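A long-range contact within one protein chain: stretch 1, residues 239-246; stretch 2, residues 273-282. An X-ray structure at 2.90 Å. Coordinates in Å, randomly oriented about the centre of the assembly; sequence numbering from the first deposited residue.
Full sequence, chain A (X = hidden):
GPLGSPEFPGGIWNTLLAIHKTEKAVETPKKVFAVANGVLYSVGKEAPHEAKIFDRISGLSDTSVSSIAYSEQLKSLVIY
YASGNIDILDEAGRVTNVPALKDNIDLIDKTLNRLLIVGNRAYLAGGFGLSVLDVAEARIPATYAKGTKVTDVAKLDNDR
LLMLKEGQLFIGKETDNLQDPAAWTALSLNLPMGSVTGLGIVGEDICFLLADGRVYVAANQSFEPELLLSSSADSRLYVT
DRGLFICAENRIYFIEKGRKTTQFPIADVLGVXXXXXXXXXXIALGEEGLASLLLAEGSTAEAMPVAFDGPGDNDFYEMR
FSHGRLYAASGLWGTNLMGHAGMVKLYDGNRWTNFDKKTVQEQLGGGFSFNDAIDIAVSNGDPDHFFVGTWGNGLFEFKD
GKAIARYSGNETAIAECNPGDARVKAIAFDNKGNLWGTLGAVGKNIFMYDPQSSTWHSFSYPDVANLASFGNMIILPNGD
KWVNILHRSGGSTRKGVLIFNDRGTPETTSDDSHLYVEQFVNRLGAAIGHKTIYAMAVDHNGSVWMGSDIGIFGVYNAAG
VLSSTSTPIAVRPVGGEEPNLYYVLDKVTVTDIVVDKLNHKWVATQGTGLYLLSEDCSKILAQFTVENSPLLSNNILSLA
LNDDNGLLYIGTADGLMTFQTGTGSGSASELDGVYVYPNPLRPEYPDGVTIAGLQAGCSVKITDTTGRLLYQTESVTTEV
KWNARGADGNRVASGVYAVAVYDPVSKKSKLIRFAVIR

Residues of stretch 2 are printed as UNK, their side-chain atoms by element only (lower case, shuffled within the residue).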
ATOM      1  N   VAL A 239       2.992   0.702 -29.441  1.00 42.41           N
ATOM      2  CA  VAL A 239       3.809   1.476 -30.363  1.00 42.01           C
ATOM      3  C   VAL A 239       5.244   1.366 -29.876  1.00 48.51           C
ATOM      4  O   VAL A 239       5.504   1.294 -28.673  1.00 48.96           O
ATOM      5  CB  VAL A 239       3.293   2.939 -30.524  1.00 43.74           C
ATOM      6  CG1 VAL A 239       4.135   3.738 -31.520  1.00 43.09           C
ATOM      7  CG2 VAL A 239       1.835   2.932 -30.985  1.00 42.94           C
ATOM      8  N   THR A 240       6.164   1.263 -30.838  1.00 46.05           N
ATOM      9  CA  THR A 240       7.590   1.086 -30.632  1.00 46.73           C
ATOM     10  C   THR A 240       8.304   1.703 -31.852  1.00 49.42           C
ATOM     11  O   THR A 240       7.726   1.788 -32.946  1.00 48.38           O
ATOM     12  CB  THR A 240       7.811  -0.436 -30.410  1.00 54.33           C
ATOM     13  OG1 THR A 240       7.651  -0.759 -29.026  1.00 57.83           O
ATOM     14  CG2 THR A 240       9.092  -0.942 -30.919  1.00 49.91           C
ATOM     15  N   ASP A 241       9.546   2.158 -31.644  1.00 45.54           N
ATOM     16  CA  ASP A 241      10.439   2.709 -32.654  1.00 45.05           C
ATOM     17  C   ASP A 241      10.906   1.609 -33.632  1.00 49.12           C
ATOM     18  O   ASP A 241      11.358   1.919 -34.727  1.00 51.62           O
ATOM     19  CB  ASP A 241      11.658   3.320 -31.949  1.00 48.94           C
ATOM     20  CG  ASP A 241      11.588   4.792 -31.566  1.00 60.97           C
ATOM     21  OD1 ASP A 241      10.465   5.370 -31.585  1.00 57.09           O
ATOM     22  OD2 ASP A 241      12.660   5.380 -31.287  1.00 70.85           O
ATOM     23  N   ARG A 242      10.817   0.337 -33.221  1.00 43.67           N
ATOM     24  CA  ARG A 242      11.190  -0.857 -33.971  1.00 45.04           C
ATOM     25  C   ARG A 242      10.008  -1.405 -34.834  1.00 49.17           C
ATOM     26  O   ARG A 242      10.219  -2.046 -35.880  1.00 49.67           O
ATOM     27  CB  ARG A 242      11.688  -1.933 -32.978  1.00 44.31           C
ATOM     28  CG  ARG A 242      12.096  -3.262 -33.579  1.00 49.52           C
ATOM     29  CD  ARG A 242      13.176  -3.118 -34.624  1.00 54.86           C
ATOM     30  NE  ARG A 242      13.573  -4.427 -35.133  1.00 58.26           N
ATOM     31  CZ  ARG A 242      13.110  -4.969 -36.251  1.00 63.80           C
ATOM     32  NH1 ARG A 242      12.213  -4.326 -36.988  1.00 46.05           N
ATOM     33  NH2 ARG A 242      13.527  -6.166 -36.633  1.00 53.29           N
ATOM     34  N   GLY A 243       8.791  -1.168 -34.367  1.00 44.23           N
ATOM     35  CA  GLY A 243       7.582  -1.601 -35.050  1.00 42.59           C
ATOM     36  C   GLY A 243       6.364  -1.471 -34.172  1.00 43.76           C
ATOM     37  O   GLY A 243       6.457  -0.939 -33.065  1.00 41.56           O
ATOM     38  N   LEU A 244       5.209  -1.963 -34.671  1.00 40.56           N
ATOM     39  CA  LEU A 244       3.941  -1.971 -33.939  1.00 39.06           C
ATOM     40  C   LEU A 244       3.558  -3.396 -33.538  1.00 46.39           C
ATOM     41  O   LEU A 244       3.745  -4.339 -34.320  1.00 45.55           O
ATOM     42  CB  LEU A 244       2.796  -1.328 -34.728  1.00 36.58           C
ATOM     43  CG  LEU A 244       3.093  -0.044 -35.456  1.00 39.60           C
ATOM     44  CD1 LEU A 244       1.895   0.354 -36.314  1.00 39.13           C
ATOM     45  CD2 LEU A 244       3.569   1.100 -34.488  1.00 38.52           C
ATOM     46  N   PHE A 245       3.013  -3.548 -32.319  1.00 46.14           N
ATOM     47  CA  PHE A 245       2.590  -4.865 -31.861  1.00 49.18           C
ATOM     48  C   PHE A 245       1.098  -4.893 -31.653  1.00 53.20           C
ATOM     49  O   PHE A 245       0.572  -4.122 -30.840  1.00 51.92           O
ATOM     50  CB  PHE A 245       3.340  -5.280 -30.589  1.00 52.67           C
ATOM     51  CG  PHE A 245       4.827  -5.411 -30.809  1.00 54.59           C
ATOM     52  CD1 PHE A 245       5.390  -6.637 -31.145  1.00 59.98           C
ATOM     53  CD2 PHE A 245       5.662  -4.299 -30.723  1.00 54.56           C
ATOM     54  CE1 PHE A 245       6.767  -6.759 -31.351  1.00 62.28           C
ATOM     55  CE2 PHE A 245       7.037  -4.416 -30.944  1.00 58.87           C
ATOM     56  CZ  PHE A 245       7.584  -5.647 -31.254  1.00 59.84           C
ATOM     57  N   ILE A 246       0.414  -5.736 -32.447  1.00 50.82           N
ATOM     58  CA  ILE A 246      -1.032  -5.938 -32.350  1.00 51.63           C
ATOM     59  C   ILE A 246      -1.226  -7.190 -31.534  1.00 63.05           C
ATOM     60  O   ILE A 246      -0.993  -8.294 -32.028  1.00 64.08           O
ATOM     61  CB  ILE A 246      -1.768  -6.001 -33.713  1.00 53.19           C
ATOM     62  CG1 ILE A 246      -1.429  -4.803 -34.630  1.00 50.73           C
ATOM     63  CG2 ILE A 246      -3.272  -6.160 -33.508  1.00 53.54           C
ATOM     64  CD1 ILE A 246      -1.981  -3.470 -34.244  1.00 53.27           C
ATOM     65  N   UNK A 273       8.441  -3.419 -25.194  1.00 50.89           N
ATOM     66  CA  UNK A 273       9.568  -2.492 -25.235  1.00 50.46           C
ATOM     67  C   UNK A 273      10.620  -2.924 -26.239  1.00 55.89           C
ATOM     68  O   UNK A 273      11.045  -4.079 -26.222  1.00 59.03           O
ATOM     69  N   UNK A 274      11.015  -2.017 -27.153  1.00 50.64           N
ATOM     70  CA  UNK A 274      11.991  -2.268 -28.223  1.00 51.34           C
ATOM     71  C   UNK A 274      12.543  -0.945 -28.774  1.00 55.48           C
ATOM     72  O   UNK A 274      11.768  -0.036 -29.047  1.00 52.10           O
ATOM     73  c   UNK A 274      11.353  -3.086 -29.347  1.00 51.25           C
ATOM     74  N   UNK A 275      13.880  -0.837 -28.900  1.00 56.33           N
ATOM     75  CA  UNK A 275      14.595   0.356 -29.375  1.00 56.64           C
ATOM     76  C   UNK A 275      14.732   0.316 -30.871  1.00 63.42           C
ATOM     77  O   UNK A 275      14.747  -0.771 -31.442  1.00 64.66           O
ATOM     78  c   UNK A 275      15.967   0.493 -28.700  1.00 62.00           C
ATOM     79  c   UNK A 275      15.844   0.881 -27.250  1.00 66.79           C
ATOM     80  s   UNK A 275      17.382   1.123 -26.340  1.00 76.61           S
ATOM     81  c   UNK A 275      18.130   2.480 -27.276  1.00 72.65           C
ATOM     82  N   UNK A 276      14.827   1.500 -31.509  1.00 61.30           N
ATOM     83  CA  UNK A 276      14.878   1.687 -32.961  1.00 62.19           C
ATOM     84  C   UNK A 276      15.707   0.608 -33.664  1.00 72.93           C
ATOM     85  O   UNK A 276      15.191  -0.043 -34.585  1.00 75.52           O
ATOM     86  n   UNK A 276      16.536   4.086 -35.214  1.00 76.33           N
ATOM     87  o   UNK A 276      14.575   3.104 -35.626  1.00 86.86           O
ATOM     88  c   UNK A 276      15.387   3.091 -33.335  1.00 62.17           C
ATOM     89  c   UNK A 276      15.471   3.407 -34.823  1.00 85.92           C
ATOM     90  N   UNK A 277      16.936   0.365 -33.196  1.00 71.25           N
ATOM     91  CA  UNK A 277      17.814  -0.601 -33.843  1.00 74.08           C
ATOM     92  C   UNK A 277      17.950  -1.929 -33.036  1.00 78.12           C
ATOM     93  O   UNK A 277      19.001  -2.573 -33.086  1.00 82.32           O
ATOM     94  o   UNK A 277      21.509   1.407 -35.303  1.00128.11           O
ATOM     95  c   UNK A 277      19.180   0.065 -34.106  1.00 78.36           C
ATOM     96  c   UNK A 277      19.151   0.979 -35.329  1.00 93.01           C
ATOM     97  o   UNK A 277      20.197   2.905 -36.250  1.00118.71           O
ATOM     98  c   UNK A 277      20.376   1.830 -35.631  1.00125.96           C
ATOM     99  N   UNK A 278      16.867  -2.379 -32.371  1.00 69.51           N
ATOM    100  CA  UNK A 278      16.923  -3.617 -31.592  1.00 70.56           C
ATOM    101  C   UNK A 278      16.335  -4.812 -32.340  1.00 73.08           C
ATOM    102  O   UNK A 278      15.396  -4.655 -33.092  1.00 70.05           O
ATOM    103  o   UNK A 278      17.156  -3.187 -29.227  1.00 86.35           O
ATOM    104  c   UNK A 278      16.213  -3.440 -30.258  1.00 72.83           C
ATOM    105  N   UNK A 279      16.873  -6.010 -32.122  1.00 73.32           N
ATOM    106  CA  UNK A 279      16.359  -7.212 -32.795  1.00 74.30           C
ATOM    107  C   UNK A 279      15.679  -8.161 -31.804  1.00 77.02           C
ATOM    108  O   UNK A 279      15.319  -9.282 -32.169  1.00 77.88           O
ATOM    109  o   UNK A 279      16.992  -6.815 -35.661  1.00 89.57           O
ATOM    110  c   UNK A 279      17.471  -7.920 -33.571  1.00 81.23           C
ATOM    111  c   UNK A 279      17.850  -7.218 -34.855  1.00105.85           C
ATOM    112  n   UNK A 279      19.158  -7.082 -35.081  1.00104.18           N
ATOM    113  N   UNK A 280      15.448  -7.669 -30.570  1.00 71.04           N
ATOM    114  CA  UNK A 280      14.786  -8.379 -29.486  1.00 71.02           C
ATOM    115  C   UNK A 280      13.841  -7.425 -28.731  1.00 70.18           C
ATOM    116  O   UNK A 280      14.220  -6.303 -28.386  1.00 68.16           O
ATOM    117  c   UNK A 280      15.817  -9.058 -28.566  1.00 85.71           C
ATOM    118  o   UNK A 280      15.112  -9.785 -27.564  1.00 85.02           O
ATOM    119  c   UNK A 280      16.818  -8.064 -27.921  1.00 86.64           C
ATOM    120  N   UNK A 281      12.614  -7.878 -28.483  1.00 65.80           N
ATOM    121  CA  UNK A 281      11.595  -7.097 -27.778  1.00 63.00           C
ATOM    122  C   UNK A 281      11.303  -7.661 -26.397  1.00 69.83           C
ATOM    123  O   UNK A 281      11.277  -8.872 -26.202  1.00 72.25           O
ATOM    124  c   UNK A 281      10.320  -7.063 -28.589  1.00 61.23           C
ATOM    125  N   UNK A 282      11.066  -6.778 -25.440  1.00 65.55           N
ATOM    126  CA  UNK A 282      10.776  -7.182 -24.077  1.00 66.99           C
ATOM    127  C   UNK A 282       9.260  -7.065 -23.847  1.00 69.81           C
ATOM    128  O   UNK A 282       8.659  -6.013 -24.063  1.00 66.78           O
ATOM    129  c   UNK A 282      13.123  -6.665 -23.324  1.00 72.46           C
ATOM    130  c   UNK A 282      13.725  -7.788 -22.752  1.00 78.21           C
ATOM    131  c   UNK A 282      15.074  -8.072 -22.961  1.00 79.82           C
ATOM    132  c   UNK A 282      15.830  -7.249 -23.781  1.00 84.70           C
ATOM    133  c   UNK A 282      15.256  -6.133 -24.365  1.00 75.13           C
ATOM    134  c   UNK A 282      13.905  -5.853 -24.145  1.00 71.52           C
ATOM    135  o   UNK A 282      17.146  -7.542 -24.035  1.00 89.17           O
ATOM    136  c   UNK A 282      11.645  -6.373 -23.111  1.00 68.19           C
TER
HETATM  137  O   HOH W   1      10.422   2.271 -29.020  1.00 36.97           O

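Position 273 has no side-chain atoms, so it is Gly 273. Its backbone pairs with position 282: the two N to O bonds between Gly 273 and 282, one in each direction, are both 2.8 Å.

Position 274 carries a single carbon, which points toward stretch 1. This CB lies 3.5 Å from CG2 of Thr 240 and 3.8 Å from CB of Arg 242. One carbon makes this Ala 274. Its O also accepts from water 1 at 2.7 Å, and the same water accepts from N of Asp 241 at 2.8 Å. The water bridges the two.

Position 275 has an unbranched chain of two carbons, a sulfur and a last carbon. The sulfur identifies Met 275. Its CB points away, and stretch 1 meets its backbone instead: O of Met 275 is 3.6 Å from CB of Arg 242.

Position 276 has two carbons, the second carrying one oxygen and one nitrogen. Its CB is 4.0 Å from CB of Asp 241. This amide is Asn 276. Its CA lies 4.6 Å from CA of Asp 241, the closest CA pair between the stretches.

Position 277 has three carbons, the third carrying two oxygens. It points away and makes no contact. The carboxylate on this longer chain gives Glu 277.

Position 278 has one carbon and one oxygen, hence Ser 278. It closes a type I turn from Met 275, with N of Ser 278 donating to O of Met 275 at 2.8 Å. Its own O accepts from NE of Arg 242 at 2.7 Å.

Position 279 again has two carbons, then one oxygen and one nitrogen: Asn 279. CB points away, but the end comes nearer, with OD1 3.7 Å from NH2 of Arg 242.

Position 280 has one carbon bearing an oxygen and a carbon. This is Thr 280, turned away from stretch 1.

Position 281 has one carbon, CB, 4.1 Å from CZ of Phe 245. It is Ala 281, and the contact is apolar.

Position 282 has one carbon, then a six-carbon ring bearing an oxygen: Tyr 282, whose side chain is out of reach.

The contact centres on Arg 242. Its side chain runs past Ala 274 and the turn, and the hydrogen bond from NE holds O of Ser 278 at the guanidinium edge. CB of Ala 274 packs against Thr 240, CB of Ala 281 meets Phe 245, and water 1 adds a polar link.

Stretch 2 273-282: GAMNESNTAY
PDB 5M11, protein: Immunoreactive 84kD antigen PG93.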